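Local coordinates for glucose-6-phosphate isomerase like protein (Thermus thermophilus, PDB 1WIW), which probably binds phosphorylated sugars and may interconvert glucose 6-phosphate or mannose 6-phosphate with fructose 6-phosphate, at residues 145-148 with 149-152; 177-180 with 181-185; 265-268 with 269-273. All coordinates share one frame; numbering follows the deposited sequence.

Interaction 1 of 3, residues 145-148 with 149-152; sequences EVPV and EENP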
loop_
_atom_site.group_PDB
_atom_site.type_symbol
_atom_site.label_atom_id
_atom_site.label_comp_id
_atom_site.label_asym_id
_atom_site.label_seq_id
_atom_site.Cartn_x
_atom_site.Cartn_y
_atom_site.Cartn_z
ATOM N N GLU B 145 20.001 26.599 -3.677
ATOM C CA GLU B 145 20.450 27.786 -4.392
ATOM C C GLU B 145 19.585 28.065 -5.622
ATOM O O GLU B 145 19.645 29.151 -6.200
ATOM C CB GLU B 145 21.927 27.641 -4.799
ATOM C CG GLU B 145 22.197 26.694 -5.969
ATOM C CD GLU B 145 22.119 25.218 -5.609
ATOM O OE1 GLU B 145 22.282 24.386 -6.532
ATOM O OE2 GLU B 145 21.907 24.881 -4.422
ATOM N N VAL B 146 18.775 27.087 -6.017
ATOM C CA VAL B 146 17.890 27.251 -7.169
ATOM C C VAL B 146 16.579 27.858 -6.671
ATOM O O VAL B 146 15.862 27.237 -5.893
ATOM C CB VAL B 146 17.600 25.892 -7.843
ATOM C CG1 VAL B 146 16.714 26.094 -9.064
ATOM C CG2 VAL B 146 18.921 25.213 -8.238
ATOM N N PRO B 147 16.252 29.089 -7.111
ATOM C CA PRO B 147 15.015 29.758 -6.685
ATOM C C PRO B 147 13.724 28.993 -6.982
ATOM O O PRO B 147 13.676 28.158 -7.879
ATOM C CB PRO B 147 15.087 31.109 -7.405
ATOM C CG PRO B 147 15.911 30.807 -8.634
ATOM C CD PRO B 147 16.998 29.920 -8.073
ATOM N N VAL B 148 12.676 29.298 -6.222
ATOM C CA VAL B 148 11.383 28.634 -6.367
ATOM C C VAL B 148 10.842 28.599 -7.797
ATOM O O VAL B 148 10.363 27.564 -8.254
ATOM C CB VAL B 148 10.317 29.284 -5.448
ATOM C CG1 VAL B 148 9.018 28.484 -5.510
ATOM C CG2 VAL B 148 10.827 29.338 -4.011
ATOM N N GLU B 149 10.917 29.723 -8.501
ATOM C CA GLU B 149 10.420 29.782 -9.871
ATOM C C GLU B 149 11.118 28.794 -10.814
ATOM O O GLU B 149 10.607 28.506 -11.893
ATOM C CB GLU B 149 10.557 31.203 -10.432
ATOM C CG GLU B 149 11.989 31.722 -10.460
ATOM C CD GLU B 149 12.342 32.549 -9.237
ATOM O OE1 GLU B 149 11.822 32.251 -8.134
ATOM O OE2 GLU B 149 13.152 33.493 -9.383
ATOM N N GLU B 150 12.276 28.271 -10.415
ATOM C CA GLU B 150 12.997 27.325 -11.265
ATOM C C GLU B 150 13.216 25.974 -10.588
ATOM O O GLU B 150 13.772 25.056 -11.184
ATOM C CB GLU B 150 14.359 27.903 -11.671
ATOM C CG GLU B 150 14.284 29.249 -12.380
ATOM C CD GLU B 150 15.650 29.767 -12.799
ATOM O OE1 GLU B 150 16.559 29.838 -11.939
ATOM O OE2 GLU B 150 15.813 30.109 -13.991
ATOM N N ASN B 151 12.767 25.855 -9.345
ATOM C CA ASN B 151 12.951 24.631 -8.580
ATOM C C ASN B 151 11.614 23.900 -8.427
ATOM O O ASN B 151 10.719 24.377 -7.734
ATOM C CB ASN B 151 13.520 24.994 -7.207
ATOM C CG ASN B 151 13.956 23.785 -6.414
ATOM O OD1 ASN B 151 13.261 22.777 -6.369
ATOM N ND2 ASN B 151 15.114 23.889 -5.766
ATOM N N PRO B 152 11.464 22.735 -9.082
ATOM C CA PRO B 152 10.231 21.938 -9.024
ATOM C C PRO B 152 9.860 21.437 -7.633
ATOM O O PRO B 152 8.679 21.362 -7.300
ATOM C CB PRO B 152 10.514 20.780 -9.988
ATOM C CG PRO B 152 11.477 21.375 -10.958
ATOM C CD PRO B 152 12.401 22.161 -10.061
#
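Val-146 and Pro-147 meet Glu-149 to Asn-151 round a tight surface turn that leads from the loop after helix 125-139 into helix 152-160, a local contact ending in an N-cap. Two overlapping beta turns shape the chain: Glu-150 N donates to Pro-147 O at 2.9 Å, and Asn-151 N to Val-148 O at 3.1 Å. Both glutamate side chains lie against the proline ring. Glu-149, bent at chi2 (-95°), crosses it to bring OE1 within 3.5 Å of Pro-147 CB, while the extended Glu-150 runs beside the ring and sets its own OE1 3.5 Å from Pro-147 CG. Asn-151 ND2 makes a weak hydrogen bond to Val-146 O (3.4 Å) and a further one to Leu-142 O; its OD1 caps the helix through Lys-154 N. Lys-154 NZ also reaches Val-146 O. With both ends of its amide engaged, buried Asn-151 is probably held against rotation of that group, tying the turn to the first turn of the helix, whereas the carboxylates offer the proline mere van der Waals contact.

Interaction 2 of 3, residues 177-180 with 181-185; sequences GAVQ and TLFAR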
loop_
_atom_site.group_PDB
_atom_site.type_symbol
_atom_site.label_atom_id
_atom_site.label_comp_id
_atom_site.label_asym_id
_atom_site.label_seq_id
_atom_site.Cartn_x
_atom_site.Cartn_y
_atom_site.Cartn_z
ATOM N N GLY B 177 4.082 4.137 -2.113
ATOM C CA GLY B 177 4.399 3.807 -0.737
ATOM C C GLY B 177 5.742 4.373 -0.317
ATOM O O GLY B 177 5.883 4.873 0.795
ATOM N N ALA B 178 6.729 4.304 -1.204
ATOM C CA ALA B 178 8.055 4.821 -0.887
ATOM C C ALA B 178 8.023 6.342 -0.708
ATOM O O ALA B 178 8.727 6.886 0.147
ATOM C CB ALA B 178 9.046 4.442 -1.992
ATOM N N VAL B 179 7.221 7.024 -1.524
ATOM C CA VAL B 179 7.110 8.474 -1.430
ATOM C C VAL B 179 6.312 8.858 -0.189
ATOM O O VAL B 179 6.616 9.854 0.471
ATOM C CB VAL B 179 6.455 9.087 -2.691
ATOM C CG1 VAL B 179 6.158 10.568 -2.457
ATOM C CG2 VAL B 179 7.405 8.946 -3.895
ATOM N N GLN B 180 5.289 8.069 0.127
ATOM C CA GLN B 180 4.482 8.325 1.323
ATOM C C GLN B 180 5.435 8.284 2.516
ATOM O O GLN B 180 5.335 9.095 3.441
ATOM C CB GLN B 180 3.409 7.244 1.487
ATOM C CG GLN B 180 2.454 7.466 2.662
ATOM C CD GLN B 180 1.400 6.371 2.769
ATOM O OE1 GLN B 180 0.360 6.551 3.411
ATOM N NE2 GLN B 180 1.670 5.228 2.153
ATOM N N THR B 181 6.365 7.331 2.479
ATOM C CA THR B 181 7.354 7.171 3.541
ATOM C C THR B 181 8.314 8.357 3.611
ATOM O O THR B 181 8.697 8.792 4.704
ATOM C CB THR B 181 8.150 5.859 3.350
ATOM O OG1 THR B 181 7.320 4.750 3.714
ATOM C CG2 THR B 181 9.411 5.841 4.208
ATOM N N LEU B 182 8.706 8.881 2.451
ATOM C CA LEU B 182 9.609 10.032 2.419
ATOM C C LEU B 182 8.958 11.243 3.089
ATOM O O LEU B 182 9.606 11.969 3.838
ATOM C CB LEU B 182 9.980 10.395 0.974
ATOM C CG LEU B 182 11.083 9.556 0.321
ATOM C CD1 LEU B 182 11.161 9.850 -1.168
ATOM C CD2 LEU B 182 12.417 9.858 1.001
ATOM N N PHE B 183 7.674 11.455 2.821
ATOM C CA PHE B 183 6.965 12.591 3.401
ATOM C C PHE B 183 6.722 12.471 4.899
ATOM O O PHE B 183 6.597 13.478 5.602
ATOM C CB PHE B 183 5.657 12.828 2.649
ATOM C CG PHE B 183 5.836 13.666 1.413
ATOM C CD1 PHE B 183 5.635 15.042 1.457
ATOM C CD2 PHE B 183 6.314 13.097 0.239
ATOM C CE1 PHE B 183 5.916 15.844 0.350
ATOM C CE2 PHE B 183 6.598 13.886 -0.875
ATOM C CZ PHE B 183 6.399 15.264 -0.818
ATOM N N ALA B 184 6.663 11.245 5.397
ATOM C CA ALA B 184 6.465 11.056 6.825
ATOM C C ALA B 184 7.811 11.208 7.532
ATOM O O ALA B 184 7.921 11.930 8.522
ATOM C CB ALA B 184 5.874 9.679 7.110
ATOM N N ARG B 185 8.845 10.559 7.007
ATOM C CA ARG B 185 10.140 10.629 7.672
ATOM C C ARG B 185 10.886 11.949 7.545
ATOM O O ARG B 185 11.537 12.387 8.495
ATOM C CB ARG B 185 11.072 9.500 7.222
ATOM C CG ARG B 185 12.191 9.329 8.241
ATOM C CD ARG B 185 13.494 8.813 7.690
ATOM N NE ARG B 185 13.454 7.391 7.406
ATOM C CZ ARG B 185 14.474 6.568 7.618
ATOM N NH1 ARG B 185 14.356 5.284 7.322
ATOM N NH2 ARG B 185 15.601 7.028 8.145
#
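Val-179 holds CG1 anti to its backbone N (chi1 171°), and Phe-183, one helical turn on, sets its ring beside the backbone N and roughly opposite the carbonyl carbon (chi1 -84°), which sends the two side chains off in the same direction and lays them side by side. The methyl CG1 rests against the CD2-CE2 bond of the ring, 3.7 Å from Phe-183 CD2. That same ring carbon, Phe-183 CD2, lies 3.3 Å from Val-179 O, which sits at the ring edge and in its plane. Val-179 O also accepts the main-chain bond from Phe-183 N at 3.0 Å, with an N-H...O angle of 160°. Thr-181 N to Gly-177 O and Leu-182 N to Ala-178 O carry on the same i to i+4 pattern, and the bond from Ala-184 N to Gln-180 O is the longest of the four, at 3.2 Å. Replacing Phe-183 with an alanine would probably open a gap beside Val-179 CG1 and take away the ring that meets Phe-167 and packs on helix 251-272. On another side of the helix the second subunit packs, its Pro-195 against Thr-181 and its Phe-201 against Ala-184. Within the chain, helix 251-272 covers Val-179 and Leu-182 through Met-262 and Trp-259, and Phe-183 through Thr-265 and Leu-269, while the Phe-183 ring meets that of Phe-167 in strand 164-168.

Interaction 3 of 3, residues 265-268 with 269-273; sequences TAYY and LALLY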
loop_
_atom_site.group_PDB
_atom_site.type_symbol
_atom_site.label_atom_id
_atom_site.label_comp_id
_atom_site.label_asym_id
_atom_site.label_seq_id
_atom_site.Cartn_x
_atom_site.Cartn_y
_atom_site.Cartn_z
ATOM N N THR B 265 11.434 17.349 -2.390
ATOM C CA THR B 265 10.173 18.034 -2.142
ATOM C C THR B 265 9.813 17.907 -0.659
ATOM O O THR B 265 9.448 18.890 -0.015
ATOM C CB THR B 265 9.048 17.439 -3.017
ATOM O OG1 THR B 265 9.387 17.610 -4.401
ATOM C CG2 THR B 265 7.716 18.126 -2.733
ATOM N N ALA B 266 9.933 16.694 -0.127
ATOM C CA ALA B 266 9.642 16.432 1.277
ATOM C C ALA B 266 10.567 17.274 2.156
ATOM O O ALA B 266 10.157 17.762 3.206
ATOM C CB ALA B 266 9.833 14.950 1.580
ATOM N N TYR B 267 11.815 17.434 1.715
ATOM C CA TYR B 267 12.809 18.228 2.444
ATOM C C TYR B 267 12.320 19.667 2.595
ATOM O O TYR B 267 12.309 20.225 3.701
ATOM C CB TYR B 267 14.144 18.225 1.687
ATOM C CG TYR B 267 15.197 19.163 2.261
ATOM C CD1 TYR B 267 15.955 18.804 3.379
ATOM C CD2 TYR B 267 15.401 20.426 1.708
ATOM C CE1 TYR B 267 16.894 19.691 3.937
ATOM C CE2 TYR B 267 16.332 21.318 2.257
ATOM C CZ TYR B 267 17.070 20.948 3.369
ATOM O OH TYR B 267 17.959 21.850 3.922
ATOM N N TYR B 268 11.932 20.266 1.470
ATOM C CA TYR B 268 11.433 21.638 1.463
ATOM C C TYR B 268 10.115 21.787 2.225
ATOM O O TYR B 268 9.884 22.813 2.864
ATOM C CB TYR B 268 11.275 22.137 0.021
ATOM C CG TYR B 268 12.602 22.375 -0.667
ATOM C CD1 TYR B 268 12.925 21.723 -1.862
ATOM C CD2 TYR B 268 13.559 23.227 -0.098
ATOM C CE1 TYR B 268 14.180 21.908 -2.475
ATOM C CE2 TYR B 268 14.810 23.419 -0.699
ATOM C CZ TYR B 268 15.115 22.755 -1.882
ATOM O OH TYR B 268 16.364 22.910 -2.449
ATOM N N LEU B 269 9.256 20.772 2.176
ATOM C CA LEU B 269 7.989 20.864 2.895
ATOM C C LEU B 269 8.259 20.948 4.398
ATOM O O LEU B 269 7.620 21.722 5.110
ATOM C CB LEU B 269 7.092 19.661 2.580
ATOM C CG LEU B 269 5.727 19.622 3.283
ATOM C CD1 LEU B 269 4.947 20.911 3.020
ATOM C CD2 LEU B 269 4.939 18.428 2.786
ATOM N N ALA B 270 9.207 20.152 4.884
ATOM C CA ALA B 270 9.555 20.183 6.301
ATOM C C ALA B 270 10.001 21.597 6.673
ATOM O O ALA B 270 9.605 22.126 7.717
ATOM C CB ALA B 270 10.677 19.189 6.596
ATOM N N LEU B 271 10.816 22.209 5.813
ATOM C CA LEU B 271 11.291 23.566 6.068
ATOM C C LEU B 271 10.116 24.539 6.119
ATOM O O LEU B 271 10.110 25.471 6.924
ATOM C CB LEU B 271 12.302 24.006 4.998
ATOM C CG LEU B 271 13.597 23.184 4.921
ATOM C CD1 LEU B 271 14.620 23.910 4.050
ATOM C CD2 LEU B 271 14.166 22.981 6.320
ATOM N N LEU B 272 9.120 24.326 5.265
ATOM C CA LEU B 272 7.940 25.190 5.264
ATOM C C LEU B 272 7.166 25.075 6.584
ATOM O O LEU B 272 6.545 26.039 7.033
ATOM C CB LEU B 272 7.025 24.850 4.083
ATOM C CG LEU B 272 7.548 25.236 2.693
ATOM C CD1 LEU B 272 6.550 24.803 1.628
ATOM C CD2 LEU B 272 7.763 26.740 2.626
ATOM N N TYR B 273 7.199 23.899 7.205
ATOM C CA TYR B 273 6.523 23.707 8.487
ATOM C C TYR B 273 7.463 24.071 9.635
ATOM O O TYR B 273 7.096 23.992 10.802
ATOM C CB TYR B 273 6.061 22.255 8.655
ATOM C CG TYR B 273 4.867 21.887 7.807
ATOM C CD1 TYR B 273 3.711 22.667 7.826
ATOM C CD2 TYR B 273 4.880 20.745 6.999
ATOM C CE1 TYR B 273 2.599 22.324 7.069
ATOM C CE2 TYR B 273 3.767 20.391 6.236
ATOM C CZ TYR B 273 2.632 21.187 6.279
ATOM O OH TYR B 273 1.518 20.842 5.545
#
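Leu-271 reaches back one turn along helix 251-272 to two successive tyrosines, Tyr-267 and Tyr-268, and most of the side-chain contact passes through a single methyl. The apolar group comes first. Leu-271 CD1 approaches Tyr-267 CE2 to 3.6 Å and lies near CZ and OH of the same ring, meeting it obliquely. The fit follows from the first torsions: Tyr-267 carries its ring anti to the backbone N (chi1 173°), while Leu-271 places CG beside its own N (chi1 -62°), and the two side chains cross at a slant, the methyl reaching the far part of the ring. Tyr-268 is a looser partner, with CD2 4.3 Å from Leu-271 CD1. The tyrosines also touch one another: Tyr-268 turns a face to Tyr-267 CD2, toward the rim of the ring, and Tyr-268 CE2 lies at the edge of the Tyr-267 ring.

The main-chain bonds form the second group. Leu-269 N donates to Thr-265 O at 2.9 Å, and Ala-270 N to Ala-266 O with a fairly straight N-H...O angle of 160°. Leu-271 N to Tyr-267 O is longer, at 3.3 Å, before Leu-272 N returns to 2.9 Å from Tyr-268 O. Tyr-273 N, bonded to Leu-269 O, closes the run near the helix end.

Polar tips make the third. Buried Tyr-267 hydrogen-bonds through OH to Asp-13, Tyr-268 through OH to Leu-142 O, and Thr-265 OG1 turns back to Arg-261 O. Tyr-267 and Tyr-268 thus each pair an apolar flank with a bonded hydroxyl. Helices 17-23 and 152-160 receive the tyrosines, Tyr-267 against Leu-21 and Tyr-268 against Ala-157, consistent with the helical layer flanking the parallel sheet in the alpha/beta SIS fold, with helix 17-23 joining from the N-terminal part of the chain.

The three contacts show how local geometry serves different places in one fold. Interactions 2 and 3 are buried helical turns, built on i to i+4 backbone bonds and apolar side chains, and they pack directly on each other: Phe-183 CE1 lies 3.7 Å from Leu-269 CD2, joining helices 174-185 and 251-272. Interaction 1 is at the surface, where turns, carboxylates and an amide cap replace that greasy contact. It nevertheless touches interaction 3, since Asn-151 and Tyr-268 pack together and both donate to Leu-142 O. Interactions 1 and 2, their centres about 22 Å apart, do not meet. Interaction 2 packs on the second subunit, interaction 3 reaches it through Tyr-273, and interaction 1 does not.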